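Local coordinates for chorismate synthase (Aquifex aeolicus, PDB 1Q1L), which probably catalyses the elimination of phosphate from 5-enolpyruvylshikimate-3-phosphate to give chorismate, the last step of the shikimate pathway, with reduced FMN as cofactor, at residues L33-L44 with V146-F155; I59-S68 with I80-D88. All coordinates share one frame; numbering follows the deposited sequence.

Contact 1: residues L33-L44 with V146-F155; sequences LPLSEEEINHEL and VAVGAVCKKF
In the helical layer of the chorismate synthase fold, Ile40 of helix 37-48 lies across Ala150 of helix 142-157, where the two segment axes approach to 8.5 Å at 124°. The small alanine illustrates how a close crossing is bought: its CB sits 3.8 Å from Ile40 CA and 3.6 Å from Glu43 CG. Ile40 then spreads its branches, CG2 onto Ala147 CB and CD1 alongside Val151 CG2. In this beta-alpha-beta sandwich Ile40 and Ala147 also touch strand 80-85.

Lys154 of helix 142-157 ties itself to the loop before helix 37-48 and to that helix's first turn. Its CG is anti to the backbone N (chi1 -176°), and further bends bring NZ between two acceptors: Pro34 O at 2.7 Å, approached from above the carbonyl plane, and Glu39 OE1, whose syn lone pair receives a 2.5 Å salt bridge. Glu39 OE2 accepts from Ser36 N (2.9 Å) and the N-cap Ser36 OG accepts, weakly, from Glu39 N, a capping box that leaves both carboxylate oxygens engaged. A methionine in place of this lysine would probably leave Glu39 without its countercharge and Pro34 O without this donor.

The extended Lys153 and the bent Glu43 come from opposite directions, NZ forming a salt bridge 3.0 Å from Glu43 OE1, above the carboxylate plane. A water bridges these atoms; Arg46 also pairs with Glu43 OE1, and Glu364 with Lys153 NZ.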
loop_
_atom_site.group_PDB
_atom_site.type_symbol
_atom_site.label_atom_id
_atom_site.label_comp_id
_atom_site.label_asym_id
_atom_site.label_seq_id
_atom_site.Cartn_x
_atom_site.Cartn_y
_atom_site.Cartn_z
ATOM N N LEU A 33 -16.922 -14.231 -13.332
ATOM C CA LEU A 33 -18.052 -13.446 -12.845
ATOM C C LEU A 33 -18.770 -12.876 -14.065
ATOM O O LEU A 33 -18.170 -12.155 -14.861
ATOM C CB LEU A 33 -17.581 -12.274 -11.981
ATOM C CG LEU A 33 -18.692 -11.272 -11.621
ATOM C CD1 LEU A 33 -19.610 -11.900 -10.573
ATOM C CD2 LEU A 33 -18.094 -9.967 -11.093
ATOM N N PRO A 34 -20.059 -13.200 -14.240
ATOM C CA PRO A 34 -20.769 -12.652 -15.403
ATOM C C PRO A 34 -20.792 -11.129 -15.281
ATOM O O PRO A 34 -21.171 -10.602 -14.238
ATOM C CB PRO A 34 -22.166 -13.251 -15.269
ATOM C CG PRO A 34 -21.914 -14.551 -14.542
ATOM C CD PRO A 34 -20.901 -14.154 -13.500
ATOM N N LEU A 35 -20.384 -10.423 -16.333
ATOM C CA LEU A 35 -20.368 -8.961 -16.307
ATOM C C LEU A 35 -20.671 -8.385 -17.687
ATOM O O LEU A 35 -20.101 -8.822 -18.685
ATOM C CB LEU A 35 -18.999 -8.452 -15.834
ATOM C CG LEU A 35 -18.806 -6.933 -15.692
ATOM C CD1 LEU A 35 -19.709 -6.389 -14.587
ATOM C CD2 LEU A 35 -17.353 -6.627 -15.362
ATOM N N SER A 36 -21.558 -7.396 -17.736
ATOM C CA SER A 36 -21.926 -6.770 -19.000
ATOM C C SER A 36 -21.844 -5.254 -18.900
ATOM O O SER A 36 -21.829 -4.694 -17.803
ATOM C CB SER A 36 -23.353 -7.163 -19.383
ATOM O OG SER A 36 -24.276 -6.626 -18.450
ATOM N N GLU A 37 -21.787 -4.590 -20.047
ATOM C CA GLU A 37 -21.740 -3.136 -20.061
ATOM C C GLU A 37 -23.092 -2.585 -19.595
ATOM O O GLU A 37 -23.154 -1.547 -18.942
ATOM C CB GLU A 37 -21.418 -2.619 -21.471
ATOM C CG GLU A 37 -20.117 -3.174 -22.052
ATOM C CD GLU A 37 -19.700 -2.500 -23.350
ATOM O OE1 GLU A 37 -20.523 -2.452 -24.289
ATOM O OE2 GLU A 37 -18.546 -2.025 -23.434
ATOM N N GLU A 38 -24.175 -3.284 -19.926
ATOM C CA GLU A 38 -25.511 -2.832 -19.533
ATOM C C GLU A 38 -25.638 -2.682 -18.019
ATOM O O GLU A 38 -26.242 -1.726 -17.537
ATOM C CB GLU A 38 -26.582 -3.792 -20.057
ATOM C CG GLU A 38 -27.984 -3.562 -19.479
ATOM C CD GLU A 38 -28.387 -2.091 -19.431
ATOM O OE1 GLU A 38 -28.163 -1.367 -20.427
ATOM O OE2 GLU A 38 -28.938 -1.659 -18.396
ATOM N N GLU A 39 -25.077 -3.630 -17.274
ATOM C CA GLU A 39 -25.120 -3.568 -15.816
ATOM C C GLU A 39 -24.397 -2.310 -15.348
ATOM O O GLU A 39 -24.834 -1.632 -14.415
ATOM C CB GLU A 39 -24.446 -4.799 -15.214
ATOM C CG GLU A 39 -25.256 -6.073 -15.350
ATOM C CD GLU A 39 -24.447 -7.317 -15.043
ATOM O OE1 GLU A 39 -25.003 -8.242 -14.413
ATOM O OE2 GLU A 39 -23.262 -7.375 -15.445
ATOM N N ILE A 40 -23.287 -1.996 -16.004
ATOM C CA ILE A 40 -22.516 -0.818 -15.645
ATOM C C ILE A 40 -23.277 0.429 -16.069
ATOM O O ILE A 40 -23.424 1.372 -15.288
ATOM C CB ILE A 40 -21.129 -0.836 -16.317
ATOM C CG1 ILE A 40 -20.341 -2.054 -15.817
ATOM C CG2 ILE A 40 -20.387 0.462 -16.016
ATOM C CD1 ILE A 40 -18.931 -2.170 -16.386
ATOM N N ASN A 41 -23.774 0.425 -17.302
ATOM C CA ASN A 41 -24.526 1.561 -17.814
ATOM C C ASN A 41 -25.751 1.856 -16.952
ATOM O O ASN A 41 -26.102 3.014 -16.733
ATOM C CB ASN A 41 -24.956 1.306 -19.262
ATOM C CG ASN A 41 -23.773 1.145 -20.201
ATOM O OD1 ASN A 41 -22.707 1.722 -19.980
ATOM N ND2 ASN A 41 -23.962 0.375 -21.267
ATOM N N HIS A 42 -26.402 0.814 -16.453
ATOM C CA HIS A 42 -27.576 1.030 -15.618
ATOM C C HIS A 42 -27.241 1.934 -14.430
ATOM O O HIS A 42 -28.010 2.833 -14.093
ATOM C CB HIS A 42 -28.134 -0.286 -15.092
ATOM C CG HIS A 42 -29.406 -0.120 -14.320
ATOM N ND1 HIS A 42 -29.755 -0.936 -13.267
ATOM C CD2 HIS A 42 -30.411 0.780 -14.446
ATOM C CE1 HIS A 42 -30.918 -0.546 -12.776
ATOM N NE2 HIS A 42 -31.336 0.493 -13.472
ATOM N N GLU A 43 -26.096 1.694 -13.793
ATOM C CA GLU A 43 -25.699 2.512 -12.651
ATOM C C GLU A 43 -25.335 3.926 -13.102
ATOM O O GLU A 43 -25.649 4.903 -12.423
ATOM C CB GLU A 43 -24.516 1.878 -11.909
ATOM C CG GLU A 43 -24.836 0.569 -11.209
ATOM C CD GLU A 43 -25.956 0.697 -10.187
ATOM O OE1 GLU A 43 -26.015 1.729 -9.487
ATOM O OE2 GLU A 43 -26.772 -0.243 -10.071
ATOM N N LEU A 44 -24.669 4.038 -14.247
ATOM C CA LEU A 44 -24.298 5.350 -14.756
ATOM C C LEU A 44 -25.555 6.177 -15.028
ATOM O O LEU A 44 -25.563 7.392 -14.826
ATOM C CB LEU A 44 -23.466 5.214 -16.037
ATOM C CG LEU A 44 -22.084 4.583 -15.828
ATOM C CD1 LEU A 44 -21.354 4.463 -17.164
ATOM C CD2 LEU A 44 -21.279 5.433 -14.845
ATOM N N VAL A 146 -18.726 5.279 -9.956
ATOM C CA VAL A 146 -19.953 4.499 -10.071
ATOM C C VAL A 146 -19.745 3.286 -10.979
ATOM O O VAL A 146 -20.311 2.221 -10.739
ATOM C CB VAL A 146 -21.119 5.386 -10.596
ATOM C CG1 VAL A 146 -22.325 4.531 -10.956
ATOM C CG2 VAL A 146 -21.511 6.398 -9.524
ATOM N N ALA A 147 -18.925 3.441 -12.012
ATOM C CA ALA A 147 -18.653 2.332 -12.930
ATOM C C ALA A 147 -17.885 1.220 -12.203
ATOM O O ALA A 147 -18.203 0.034 -12.340
ATOM C CB ALA A 147 -17.853 2.834 -14.144
ATOM N N VAL A 148 -16.862 1.599 -11.442
ATOM C CA VAL A 148 -16.090 0.617 -10.687
ATOM C C VAL A 148 -17.019 -0.033 -9.668
ATOM O O VAL A 148 -16.981 -1.252 -9.455
ATOM C CB VAL A 148 -14.898 1.279 -9.948
ATOM C CG1 VAL A 148 -14.298 0.309 -8.929
ATOM C CG2 VAL A 148 -13.824 1.699 -10.962
ATOM N N GLY A 149 -17.860 0.791 -9.046
ATOM C CA GLY A 149 -18.800 0.289 -8.062
ATOM C C GLY A 149 -19.832 -0.654 -8.652
ATOM O O GLY A 149 -20.270 -1.601 -7.993
ATOM N N ALA A 150 -20.229 -0.406 -9.896
ATOM C CA ALA A 150 -21.209 -1.268 -10.555
ATOM C C ALA A 150 -20.658 -2.683 -10.655
ATOM O O ALA A 150 -21.392 -3.662 -10.503
ATOM C CB ALA A 150 -21.537 -0.728 -11.959
ATOM N N VAL A 151 -19.358 -2.797 -10.909
ATOM C CA VAL A 151 -18.736 -4.114 -11.014
ATOM C C VAL A 151 -18.737 -4.781 -9.641
ATOM O O VAL A 151 -19.045 -5.966 -9.507
ATOM C CB VAL A 151 -17.270 -4.002 -11.537
ATOM C CG1 VAL A 151 -16.640 -5.382 -11.646
ATOM C CG2 VAL A 151 -17.265 -3.319 -12.899
ATOM N N CYS A 152 -18.402 -4.011 -8.615
ATOM C CA CYS A 152 -18.367 -4.545 -7.261
ATOM C C CYS A 152 -19.750 -4.985 -6.801
ATOM O O CYS A 152 -19.884 -5.983 -6.094
ATOM C CB CYS A 152 -17.778 -3.506 -6.313
ATOM S SG CYS A 152 -16.062 -3.118 -6.730
ATOM N N LYS A 153 -20.781 -4.251 -7.209
ATOM C CA LYS A 153 -22.147 -4.626 -6.848
ATOM C C LYS A 153 -22.485 -5.969 -7.482
ATOM O O LYS A 153 -23.068 -6.837 -6.838
ATOM C CB LYS A 153 -23.157 -3.593 -7.340
ATOM C CG LYS A 153 -23.226 -2.307 -6.542
ATOM C CD LYS A 153 -24.421 -1.482 -7.006
ATOM C CE LYS A 153 -24.553 -0.185 -6.232
ATOM N NZ LYS A 153 -25.724 0.607 -6.703
ATOM N N LYS A 154 -22.140 -6.141 -8.755
ATOM C CA LYS A 154 -22.423 -7.405 -9.429
ATOM C C LYS A 154 -21.745 -8.530 -8.656
ATOM O O LYS A 154 -22.340 -9.579 -8.399
ATOM C CB LYS A 154 -21.914 -7.380 -10.872
ATOM C CG LYS A 154 -22.275 -8.637 -11.660
ATOM C CD LYS A 154 -23.787 -8.892 -11.618
ATOM C CE LYS A 154 -24.153 -10.248 -12.217
ATOM N NZ LYS A 154 -23.793 -10.341 -13.659
ATOM N N PHE A 155 -20.494 -8.303 -8.277
ATOM C CA PHE A 155 -19.742 -9.292 -7.511
ATOM C C PHE A 155 -20.468 -9.650 -6.205
ATOM O O PHE A 155 -20.648 -10.825 -5.880
ATOM C CB PHE A 155 -18.341 -8.750 -7.194
ATOM C CG PHE A 155 -17.568 -9.606 -6.230
ATOM C CD1 PHE A 155 -17.122 -10.874 -6.599
ATOM C CD2 PHE A 155 -17.322 -9.158 -4.933
ATOM C CE1 PHE A 155 -16.444 -11.685 -5.687
ATOM C CE2 PHE A 155 -16.647 -9.958 -4.016
ATOM C CZ PHE A 155 -16.207 -11.227 -4.392
HETATM O O HOH W 1 -24.455 2.977 -7.747
#

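Contact 2: residues I59-S68 with I80-D88; sequences IEKDTAEILS and IALFIRNRD
Ile59 lays an aliphatic branch over the planar cation of Arg87: its CG2 covers one guanidinium face, offset toward the rim and 3.2 Å from NE, the two side chains crossing at a slant. The Thr63 side chain crosses that of Arg87 at about a right angle, and its OG1, placed between backbone N and carbonyl carbon (chi1 48°), sits at the guanidinium edge, 20° out of the plane. It takes a bent 2.7 Å hydrogen bond from Arg87 NH2 (N-H...O angle 139°).

Beyond this end the segments become antiparallel strands. Glu65 and Phe83 form a hydrogen-bonded pair, Glu65 N to Phe83 O at 2.9 Å and Phe83 N to Glu65 O at 3.1 Å. Ile66 and Leu82 lie side by side, CG1 to CD2 at 3.8 Å, whereas Leu67 runs diagonally to Phe83 and sets CD1 3.9 Å from its CB.

Backbone bonds join strand 80-85 to strand 21-27, while 64-68 is an outermost strand of this four-stranded sheet within the chain. The face of Glu65 and Phe83 meets the second subunit, whose Lys20 forms a salt bridge with Glu65 and whose Leu67 packs on Phe83; the face of Ala64, Leu82 and Ile84 is covered by helices 37-48 and 142-157.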
loop_
_atom_site.group_PDB
_atom_site.type_symbol
_atom_site.label_atom_id
_atom_site.label_comp_id
_atom_site.label_asym_id
_atom_site.label_seq_id
_atom_site.Cartn_x
_atom_site.Cartn_y
_atom_site.Cartn_z
ATOM N N ILE A 59 -26.443 12.004 -28.369
ATOM C CA ILE A 59 -26.463 11.160 -27.179
ATOM C C ILE A 59 -26.230 11.996 -25.925
ATOM O O ILE A 59 -25.503 12.992 -25.957
ATOM C CB ILE A 59 -25.377 10.061 -27.252
ATOM C CG1 ILE A 59 -25.589 9.198 -28.501
ATOM C CG2 ILE A 59 -25.424 9.193 -25.997
ATOM C CD1 ILE A 59 -24.553 8.103 -28.680
ATOM N N GLU A 60 -26.853 11.586 -24.823
ATOM C CA GLU A 60 -26.717 12.289 -23.554
ATOM C C GLU A 60 -26.441 11.305 -22.422
ATOM O O GLU A 60 -25.774 11.641 -21.444
ATOM C CB GLU A 60 -27.995 13.075 -23.249
ATOM C CG GLU A 60 -27.931 13.896 -21.970
ATOM C CD GLU A 60 -29.246 14.580 -21.651
ATOM O OE1 GLU A 60 -30.246 13.867 -21.415
ATOM O OE2 GLU A 60 -29.282 15.830 -21.636
ATOM N N LYS A 61 -26.950 10.085 -22.565
ATOM C CA LYS A 61 -26.771 9.058 -21.548
ATOM C C LYS A 61 -25.333 8.549 -21.443
ATOM O O LYS A 61 -24.703 8.218 -22.448
ATOM C CB LYS A 61 -27.712 7.881 -21.821
ATOM C CG LYS A 61 -29.181 8.270 -21.832
ATOM C CD LYS A 61 -30.095 7.053 -21.816
ATOM C CE LYS A 61 -31.559 7.475 -21.856
ATOM N NZ LYS A 61 -31.886 8.472 -20.793
ATOM N N ASP A 62 -24.824 8.497 -20.217
ATOM C CA ASP A 62 -23.473 8.010 -19.971
ATOM C C ASP A 62 -23.408 6.520 -20.240
ATOM O O ASP A 62 -24.296 5.764 -19.839
ATOM C CB ASP A 62 -23.046 8.264 -18.523
ATOM C CG ASP A 62 -22.427 9.630 -18.328
ATOM O OD1 ASP A 62 -21.512 9.983 -19.103
ATOM O OD2 ASP A 62 -22.845 10.347 -17.395
ATOM N N THR A 63 -22.356 6.102 -20.929
ATOM C CA THR A 63 -22.166 4.698 -21.237
ATOM C C THR A 63 -20.702 4.345 -21.061
ATOM O O THR A 63 -19.811 5.155 -21.335
ATOM C CB THR A 63 -22.590 4.371 -22.681
ATOM O OG1 THR A 63 -22.008 5.322 -23.577
ATOM C CG2 THR A 63 -24.102 4.401 -22.813
ATOM N N ALA A 64 -20.455 3.131 -20.592
ATOM C CA ALA A 64 -19.096 2.676 -20.388
ATOM C C ALA A 64 -18.773 1.582 -21.388
ATOM O O ALA A 64 -19.619 0.751 -21.712
ATOM C CB ALA A 64 -18.929 2.150 -18.974
ATOM N N GLU A 65 -17.550 1.605 -21.898
ATOM C CA GLU A 65 -17.114 0.581 -22.824
ATOM C C GLU A 65 -16.082 -0.242 -22.080
ATOM O O GLU A 65 -15.172 0.312 -21.473
ATOM C CB GLU A 65 -16.483 1.196 -24.082
ATOM C CG GLU A 65 -15.617 0.203 -24.859
ATOM C CD GLU A 65 -15.225 0.678 -26.248
ATOM O OE1 GLU A 65 -14.860 1.862 -26.412
ATOM O OE2 GLU A 65 -15.268 -0.150 -27.179
ATOM N N ILE A 66 -16.237 -1.559 -22.098
ATOM C CA ILE A 66 -15.275 -2.420 -21.428
ATOM C C ILE A 66 -14.115 -2.623 -22.393
ATOM O O ILE A 66 -14.309 -3.096 -23.512
ATOM C CB ILE A 66 -15.895 -3.778 -21.061
ATOM C CG1 ILE A 66 -17.013 -3.574 -20.030
ATOM C CG2 ILE A 66 -14.818 -4.715 -20.521
ATOM C CD1 ILE A 66 -17.679 -4.864 -19.559
ATOM N N LEU A 67 -12.915 -2.259 -21.957
ATOM C CA LEU A 67 -11.722 -2.376 -22.791
ATOM C C LEU A 67 -10.904 -3.645 -22.555
ATOM O O LEU A 67 -10.023 -3.976 -23.350
ATOM C CB LEU A 67 -10.820 -1.162 -22.570
ATOM C CG LEU A 67 -11.432 0.222 -22.797
ATOM C CD1 LEU A 67 -10.425 1.283 -22.374
ATOM C CD2 LEU A 67 -11.822 0.396 -24.259
ATOM N N SER A 68 -11.179 -4.345 -21.461
ATOM C CA SER A 68 -10.439 -5.557 -21.152
ATOM C C SER A 68 -10.992 -6.230 -19.915
ATOM O O SER A 68 -11.852 -5.677 -19.232
ATOM C CB SER A 68 -8.967 -5.231 -20.897
ATOM O OG SER A 68 -8.805 -4.585 -19.643
ATOM N N ILE A 80 -9.748 -5.043 -15.247
ATOM C CA ILE A 80 -10.898 -4.595 -16.015
ATOM C C ILE A 80 -10.755 -3.097 -16.267
ATOM O O ILE A 80 -10.724 -2.301 -15.326
ATOM C CB ILE A 80 -12.208 -4.846 -15.245
ATOM C CG1 ILE A 80 -12.332 -6.334 -14.910
ATOM C CG2 ILE A 80 -13.399 -4.360 -16.070
ATOM C CD1 ILE A 80 -13.501 -6.673 -14.011
ATOM N N ALA A 81 -10.660 -2.719 -17.539
ATOM C CA ALA A 81 -10.514 -1.321 -17.915
ATOM C C ALA A 81 -11.804 -0.825 -18.550
ATOM O O ALA A 81 -12.392 -1.498 -19.397
ATOM C CB ALA A 81 -9.340 -1.153 -18.892
ATOM N N LEU A 82 -12.233 0.362 -18.136
ATOM C CA LEU A 82 -13.462 0.953 -18.641
ATOM C C LEU A 82 -13.191 2.358 -19.141
ATOM O O LEU A 82 -12.309 3.050 -18.625
ATOM C CB LEU A 82 -14.504 1.033 -17.519
ATOM C CG LEU A 82 -14.761 -0.197 -16.646
ATOM C CD1 LEU A 82 -15.614 0.208 -15.449
ATOM C CD2 LEU A 82 -15.445 -1.293 -17.452
ATOM N N PHE A 83 -13.945 2.778 -20.152
ATOM C CA PHE A 83 -13.811 4.130 -20.668
ATOM C C PHE A 83 -15.212 4.711 -20.811
ATOM O O PHE A 83 -16.106 4.057 -21.336
ATOM C CB PHE A 83 -13.102 4.151 -22.023
ATOM C CG PHE A 83 -12.801 5.542 -22.516
ATOM C CD1 PHE A 83 -11.956 6.380 -21.790
ATOM C CD2 PHE A 83 -13.393 6.029 -23.681
ATOM C CE1 PHE A 83 -11.704 7.684 -22.212
ATOM C CE2 PHE A 83 -13.148 7.335 -24.113
ATOM C CZ PHE A 83 -12.303 8.164 -23.376
ATOM N N ILE A 84 -15.402 5.928 -20.316
ATOM C CA ILE A 84 -16.693 6.600 -20.397
ATOM C C ILE A 84 -16.510 7.882 -21.200
ATOM O O ILE A 84 -15.915 8.843 -20.712
ATOM C CB ILE A 84 -17.230 6.991 -19.000
ATOM C CG1 ILE A 84 -17.426 5.745 -18.136
ATOM C CG2 ILE A 84 -18.550 7.742 -19.145
ATOM C CD1 ILE A 84 -17.721 6.059 -16.680
ATOM N N ARG A 85 -17.015 7.898 -22.427
ATOM C CA ARG A 85 -16.886 9.085 -23.261
ATOM C C ARG A 85 -17.694 10.241 -22.688
ATOM O O ARG A 85 -18.782 10.041 -22.149
ATOM C CB ARG A 85 -17.349 8.789 -24.690
ATOM C CG ARG A 85 -16.440 7.833 -25.447
ATOM C CD ARG A 85 -16.782 7.789 -26.930
ATOM N NE ARG A 85 -15.881 6.911 -27.676
ATOM C CZ ARG A 85 -15.928 6.734 -28.993
ATOM N NH1 ARG A 85 -16.834 7.374 -29.722
ATOM N NH2 ARG A 85 -15.070 5.911 -29.584
ATOM N N ASN A 86 -17.149 11.449 -22.789
ATOM C CA ASN A 86 -17.843 12.629 -22.290
ATOM C C ASN A 86 -18.838 13.134 -23.332
ATOM O O ASN A 86 -19.767 13.876 -23.010
ATOM C CB ASN A 86 -16.842 13.728 -21.922
ATOM C CG ASN A 86 -16.120 13.442 -20.612
ATOM O OD1 ASN A 86 -16.750 13.151 -19.592
ATOM N ND2 ASN A 86 -14.795 13.529 -20.633
ATOM N N ARG A 87 -18.638 12.712 -24.581
ATOM C CA ARG A 87 -19.512 13.077 -25.696
ATOM C C ARG A 87 -19.565 14.571 -25.995
ATOM O O ARG A 87 -19.466 14.981 -27.152
ATOM C CB ARG A 87 -20.921 12.544 -25.438
ATOM C CG ARG A 87 -20.963 11.037 -25.277
ATOM C CD ARG A 87 -22.376 10.521 -25.101
ATOM N NE ARG A 87 -22.404 9.066 -24.983
ATOM C CZ ARG A 87 -21.947 8.230 -25.911
ATOM N NH1 ARG A 87 -21.424 8.702 -27.034
ATOM N NH2 ARG A 87 -22.014 6.920 -25.716
ATOM N N ASP A 88 -19.729 15.382 -24.956
ATOM C CA ASP A 88 -19.774 16.829 -25.119
ATOM C C ASP A 88 -18.355 17.292 -25.420
ATOM O O ASP A 88 -17.896 18.313 -24.906
ATOM C CB ASP A 88 -20.278 17.489 -23.835
ATOM C CG ASP A 88 -21.586 16.897 -23.354
ATOM O OD1 ASP A 88 -22.571 16.926 -24.119
ATOM O OD2 ASP A 88 -21.628 16.399 -22.210
HETATM O O HOH W 2 -21.740 11.714 -21.858
#

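Contacts 1 and 2, their centres about 12 Å apart, show how a helix layer is fastened to the edge of a sheet. Helix 37-48 belongs to contact 1, yet two of its side chains reach the outer strand of contact 2: Glu37 OE2 lies 2.7 Å from Ile66 N and Asn41 OD1 2.7 Å from Ala64 N, both probable hydrogen bonds. The two contacts also flank a predicted NADP-binding residue, Arg47, whose side chain is about 4 Å from those of Val146 in contact 1 and Asp62 in contact 2. Predicted FMN-binding residues lie farther off, Gln264 about 11 Å from Val146 and Arg136 about 10 Å from Ile84, between side chains.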